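Local coordinates for protein probable amidase (Thermus thermophilus, PDB 2DC0) that is a probable amidase, a two-chain assembly whose subunits are each built of helices around a large mixed beta-sheet in the manner of the amidase family, at residues A[15-20]-A[54-59]. Numbering follows the deposited sequence.
Sequences TTPLAL and EELRRG
P17 and L56 form the more buried half of this small helix-to-helix contact, the ring carbon P17 CD meeting the branch methyl L56 CD2 at 4.1 Å. With CG anti to the backbone N (chi1 -175°), L56 extends its isobutyl group toward the proline at an oblique angle. P17 itself is buried, with L10 of helix 3-11 and L52 and T53 of helix 42-57 also against it, while L56 touches H66 as well. L18 N, in the first turn of helix 17-30, also gives a weak hydrogen bond to T53 OG1. On the looser side, the extended R57 chain runs out from an exposed position until its guanidinium nitrogen NH2 lies 4.1 Å from T16 CG2, a glancing van der Waals approach with no hydrogen bond.

Two helix ends meet here, the start of helix 17-30 and the close of helix 42-57. T16 is the N-cap of the first: its OG1 accepts from A19 N over 3.2 Å with an N-H...O angle of 157°. The rotation that turns OG1 to the cap (chi1 64°) puts CG2 beside the backbone N, so one side chain caps its helix through oxygen and meets R57 through its methyl. Helix 42-57 ends in a Schellman motif, with G59 at positive phi in the C-prime position and G59 N bonded to L56 O at 3.1 Å. E55, in the last turn of the helix, makes a salt bridge through OE1 with R62 NE, which lies past the Schellman turn.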
loop_
_atom_site.group_PDB
_atom_site.type_symbol
_atom_site.label_atom_id
_atom_site.label_comp_id
_atom_site.label_asym_id
_atom_site.label_seq_id
_atom_site.Cartn_x
_atom_site.Cartn_y
_atom_site.Cartn_z
ATOM N N THR A 15 26.764 15.726 -34.459
ATOM C CA THR A 15 26.655 14.286 -34.684
ATOM C C THR A 15 25.303 13.985 -35.323
ATOM O O THR A 15 24.474 14.881 -35.467
ATOM C CB THR A 15 26.787 13.489 -33.355
ATOM O OG1 THR A 15 27.034 12.107 -33.648
ATOM C CG2 THR A 15 25.501 13.591 -32.538
ATOM N N THR A 16 25.091 12.727 -35.702
ATOM C CA THR A 16 23.836 12.298 -36.313
ATOM C C THR A 16 23.391 10.957 -35.734
ATOM O O THR A 16 24.185 10.244 -35.122
ATOM C CB THR A 16 23.978 12.107 -37.841
ATOM O OG1 THR A 16 24.909 11.048 -38.103
ATOM C CG2 THR A 16 24.472 13.390 -38.503
ATOM N N PRO A 17 22.114 10.597 -35.927
ATOM C CA PRO A 17 21.582 9.330 -35.422
ATOM C C PRO A 17 22.397 8.167 -35.965
ATOM O O PRO A 17 22.663 7.194 -35.261
ATOM C CB PRO A 17 20.153 9.324 -35.951
ATOM C CG PRO A 17 19.797 10.780 -35.931
ATOM C CD PRO A 17 21.039 11.405 -36.529
ATOM N N LEU A 18 22.791 8.276 -37.227
ATOM C CA LEU A 18 23.585 7.241 -37.871
ATOM C C LEU A 18 24.923 7.070 -37.155
ATOM O O LEU A 18 25.366 5.945 -36.916
ATOM C CB LEU A 18 23.816 7.602 -39.340
ATOM C CG LEU A 18 24.604 6.575 -40.153
ATOM C CD1 LEU A 18 23.850 5.255 -40.191
ATOM C CD2 LEU A 18 24.828 7.103 -41.559
ATOM N N ALA A 19 25.561 8.184 -36.802
ATOM C CA ALA A 19 26.848 8.140 -36.107
ATOM C C ALA A 19 26.696 7.576 -34.695
ATOM O O ALA A 19 27.547 6.822 -34.225
ATOM C CB ALA A 19 27.467 9.546 -36.044
ATOM N N LEU A 20 25.621 7.960 -34.013
ATOM C CA LEU A 20 25.385 7.459 -32.664
ATOM C C LEU A 20 25.189 5.944 -32.714
ATOM O O LEU A 20 25.663 5.224 -31.836
ATOM C CB LEU A 20 24.157 8.137 -32.041
ATOM C CG LEU A 20 24.342 9.622 -31.690
ATOM C CD1 LEU A 20 23.029 10.228 -31.199
ATOM C CD2 LEU A 20 25.419 9.747 -30.623
ATOM N N GLU A 54 18.032 11.663 -41.872
ATOM C CA GLU A 54 17.501 12.540 -42.906
ATOM C C GLU A 54 16.388 13.433 -42.356
ATOM O O GLU A 54 16.323 14.620 -42.677
ATOM C CB GLU A 54 16.988 11.705 -44.084
ATOM C CG GLU A 54 16.641 12.510 -45.327
ATOM C CD GLU A 54 17.734 13.493 -45.712
ATOM O OE1 GLU A 54 18.927 13.125 -45.656
ATOM O OE2 GLU A 54 17.397 14.635 -46.082
ATOM N N GLU A 55 15.514 12.869 -41.526
ATOM C CA GLU A 55 14.424 13.645 -40.938
ATOM C C GLU A 55 14.978 14.818 -40.137
ATOM O O GLU A 55 14.495 15.944 -40.249
ATOM C CB GLU A 55 13.554 12.759 -40.039
ATOM C CG GLU A 55 12.488 11.976 -40.794
ATOM C CD GLU A 55 11.748 10.970 -39.926
ATOM O OE1 GLU A 55 11.628 11.196 -38.703
ATOM O OE2 GLU A 55 11.271 9.950 -40.471
ATOM N N LEU A 56 16.005 14.549 -39.336
ATOM C CA LEU A 56 16.626 15.583 -38.525
ATOM C C LEU A 56 17.245 16.671 -39.395
ATOM O O LEU A 56 17.149 17.857 -39.083
ATOM C CB LEU A 56 17.703 14.973 -37.625
ATOM C CG LEU A 56 18.377 15.901 -36.607
ATOM C CD1 LEU A 56 17.329 16.523 -35.696
ATOM C CD2 LEU A 56 19.386 15.105 -35.794
ATOM N N ARG A 57 17.878 16.276 -40.492
ATOM C CA ARG A 57 18.499 17.259 -41.367
ATOM C C ARG A 57 17.485 18.219 -41.968
ATOM O O ARG A 57 17.817 19.364 -42.265
ATOM C CB ARG A 57 19.290 16.561 -42.471
ATOM C CG ARG A 57 20.553 15.911 -41.955
ATOM C CD ARG A 57 21.199 15.025 -42.993
ATOM N NE ARG A 57 22.447 14.452 -42.495
ATOM C CZ ARG A 57 23.145 13.526 -43.140
ATOM N NH1 ARG A 57 22.713 13.065 -44.307
ATOM N NH2 ARG A 57 24.274 13.064 -42.621
ATOM N N ARG A 58 16.248 17.761 -42.136
ATOM C CA ARG A 58 15.216 18.621 -42.698
ATOM C C ARG A 58 14.235 19.135 -41.645
ATOM O O ARG A 58 13.085 19.440 -41.951
ATOM C CB ARG A 58 14.467 17.900 -43.826
ATOM C CG ARG A 58 13.626 16.711 -43.414
ATOM C CD ARG A 58 12.815 16.224 -44.616
ATOM N NE ARG A 58 11.754 15.284 -44.252
ATOM C CZ ARG A 58 11.922 13.973 -44.107
ATOM N NH1 ARG A 58 13.114 13.423 -44.297
ATOM N NH2 ARG A 58 10.893 13.210 -43.771
ATOM N N GLY A 59 14.706 19.224 -40.404
ATOM C CA GLY A 59 13.887 19.729 -39.311
ATOM C C GLY A 59 12.618 18.981 -38.942
ATOM O O GLY A 59 11.649 19.597 -38.506
#